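Local coordinates for surface-associated protein CshA (Streptococcus gordonii, PDB 5L2D) that binds host fibronectin as a cell-wall-anchored streptococcal adhesin, this chain carrying its non-repetitive domain 2, at residues I131-D135 and D136-W140. Residues are numbered along the deposited sequence; the frame is centred on the assembly and turned at random.
Sequences IILPD and DAVNW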
loop_
_atom_site.group_PDB
_atom_site.type_symbol
_atom_site.label_atom_id
_atom_site.label_comp_id
_atom_site.label_asym_id
_atom_site.label_seq_id
_atom_site.Cartn_x
_atom_site.Cartn_y
_atom_site.Cartn_z
ATOM N N ILE A 131 7.405 -3.720 5.650
ATOM C CA ILE A 131 6.613 -4.885 5.260
ATOM C C ILE A 131 6.651 -4.977 3.760
ATOM O O ILE A 131 6.514 -3.976 3.071
ATOM C CB ILE A 131 5.146 -4.759 5.698
ATOM C CG1 ILE A 131 5.042 -4.912 7.198
ATOM C CG2 ILE A 131 4.273 -5.830 5.055
ATOM C CD1 ILE A 131 3.731 -4.381 7.729
ATOM N N ILE A 132 6.791 -6.188 3.253
ATOM C CA ILE A 132 6.996 -6.392 1.829
ATOM C C ILE A 132 6.549 -7.794 1.475
ATOM O O ILE A 132 6.624 -8.713 2.307
ATOM C CB ILE A 132 8.484 -6.160 1.461
ATOM C CG1 ILE A 132 8.744 -6.434 -0.024
ATOM C CG2 ILE A 132 9.403 -7.006 2.333
ATOM C CD1 ILE A 132 10.089 -5.913 -0.517
ATOM N N LEU A 133 6.027 -7.934 0.264
ATOM C CA LEU A 133 5.707 -9.241 -0.286
ATOM C C LEU A 133 6.894 -9.587 -1.135
ATOM O O LEU A 133 7.112 -8.941 -2.170
ATOM C CB LEU A 133 4.454 -9.211 -1.139
ATOM C CG LEU A 133 3.948 -10.600 -1.493
ATOM C CD1 LEU A 133 2.577 -10.476 -2.131
ATOM C CD2 LEU A 133 4.879 -11.343 -2.426
ATOM N N PRO A 134 7.668 -10.603 -0.703
ATOM C CA PRO A 134 9.020 -10.890 -1.189
ATOM C C PRO A 134 9.076 -11.686 -2.506
ATOM O O PRO A 134 9.540 -12.818 -2.530
ATOM C CB PRO A 134 9.591 -11.719 -0.042
ATOM C CG PRO A 134 8.417 -12.535 0.408
ATOM C CD PRO A 134 7.251 -11.588 0.323
ATOM N N ASP A 135 8.596 -11.104 -3.592
ATOM C CA ASP A 135 8.684 -11.750 -4.897
ATOM C C ASP A 135 8.110 -10.785 -5.937
ATOM O O ASP A 135 7.220 -9.996 -5.646
ATOM C CB ASP A 135 7.963 -13.116 -4.901
ATOM C CG ASP A 135 8.304 -13.992 -6.125
ATOM O OD1 ASP A 135 9.314 -13.775 -6.836
ATOM O OD2 ASP A 135 7.539 -14.938 -6.366
ATOM N N ASP A 136 8.643 -10.857 -7.147
ATOM C CA ASP A 136 8.351 -9.892 -8.193
ATOM C C ASP A 136 6.982 -10.113 -8.801
ATOM O O ASP A 136 6.402 -11.183 -8.650
ATOM C CB ASP A 136 9.418 -9.984 -9.299
ATOM C CG ASP A 136 10.855 -9.707 -8.782
ATOM O OD1 ASP A 136 11.044 -9.000 -7.744
ATOM O OD2 ASP A 136 11.797 -10.204 -9.445
ATOM N N ALA A 137 6.464 -9.085 -9.465
ATOM C CA ALA A 137 5.337 -9.238 -10.408
ATOM C C ALA A 137 4.054 -9.739 -9.753
ATOM O O ALA A 137 3.452 -10.750 -10.171
ATOM C CB ALA A 137 5.731 -10.132 -11.565
ATOM N N VAL A 138 3.630 -8.975 -8.747
ATOM C CA VAL A 138 2.430 -9.276 -7.965
ATOM C C VAL A 138 1.517 -8.055 -7.894
ATOM O O VAL A 138 1.967 -6.916 -7.864
ATOM C CB VAL A 138 2.783 -9.737 -6.545
ATOM C CG1 VAL A 138 3.041 -11.227 -6.517
ATOM C CG2 VAL A 138 4.016 -8.986 -6.052
ATOM N N ASN A 139 0.223 -8.327 -7.938
ATOM C CA ASN A 139 -0.808 -7.368 -7.642
ATOM C C ASN A 139 -1.334 -7.837 -6.301
ATOM O O ASN A 139 -2.052 -8.859 -6.230
ATOM C CB ASN A 139 -1.905 -7.428 -8.700
ATOM C CG ASN A 139 -3.029 -6.474 -8.422
ATOM O OD1 ASN A 139 -2.900 -5.469 -7.679
ATOM N ND2 ASN A 139 -4.156 -6.781 -8.999
ATOM N N TRP A 140 -0.936 -7.143 -5.234
ATOM C CA TRP A 140 -1.434 -7.468 -3.892
ATOM C C TRP A 140 -1.994 -6.258 -3.173
ATOM O O TRP A 140 -2.069 -5.139 -3.717
ATOM C CB TRP A 140 -0.371 -8.177 -3.055
ATOM C CG TRP A 140 0.861 -7.366 -2.781
ATOM C CD1 TRP A 140 1.828 -7.036 -3.670
ATOM C CD2 TRP A 140 1.279 -6.821 -1.521
ATOM N NE1 TRP A 140 2.821 -6.306 -3.058
ATOM C CE2 TRP A 140 2.516 -6.174 -1.735
ATOM C CE3 TRP A 140 0.727 -6.817 -0.227
ATOM C CZ2 TRP A 140 3.206 -5.525 -0.721
ATOM C CZ3 TRP A 140 1.421 -6.176 0.801
ATOM C CH2 TRP A 140 2.646 -5.535 0.542
#
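L133 lies over one face of the W140 indole. Its CD1 sits 3.8 Å from the centroid of the five-membered ring of W140, 19° off the ring normal, which makes a CH-pi contact. The closest ring atom is W140 CG, 3.6 Å from L133 CD1. L133 CB meets the same face nearer the rim, 3.7 Å from W140 CE2. The leucine therefore covers the indole with both its root and one methyl, and the two side chains run past each other in opposite directions. In W140, CG stands between the backbone N and the carbonyl carbon (chi1 63°), which sends the indole toward L133, and chi2 turns its face to the leucine. The other methyl, L133 CD2, reaches V138 CG2 at 4.4 Å, a looser apolar touch. V138 CG2 also packs against D135 O.

The chain turns between these residues. P134 is the centre of an inverse gamma turn, with D135 N bonded to L133 O at 3.0 Å. Beyond it, D135 OD1 accepts a weak, bent hydrogen bond from D136 N (3.0 Å, 134°). The turn brings L133, just past the short strand 131-132, over W140 near the start of strand 138-150. I131, I132, V138, N139 and W140 pair with an antiparallel strand of the second subunit, so the sheet continues across the interface. V270 of that subunit packs on W140.

The contact is chiefly apolar: leucine, valine and indole bury one another on the inner side of the bend. The one hydrogen bond across it, D136 N to D135 OD1, is weak, so the bend probably rests mainly on apolar packing and the gamma turn.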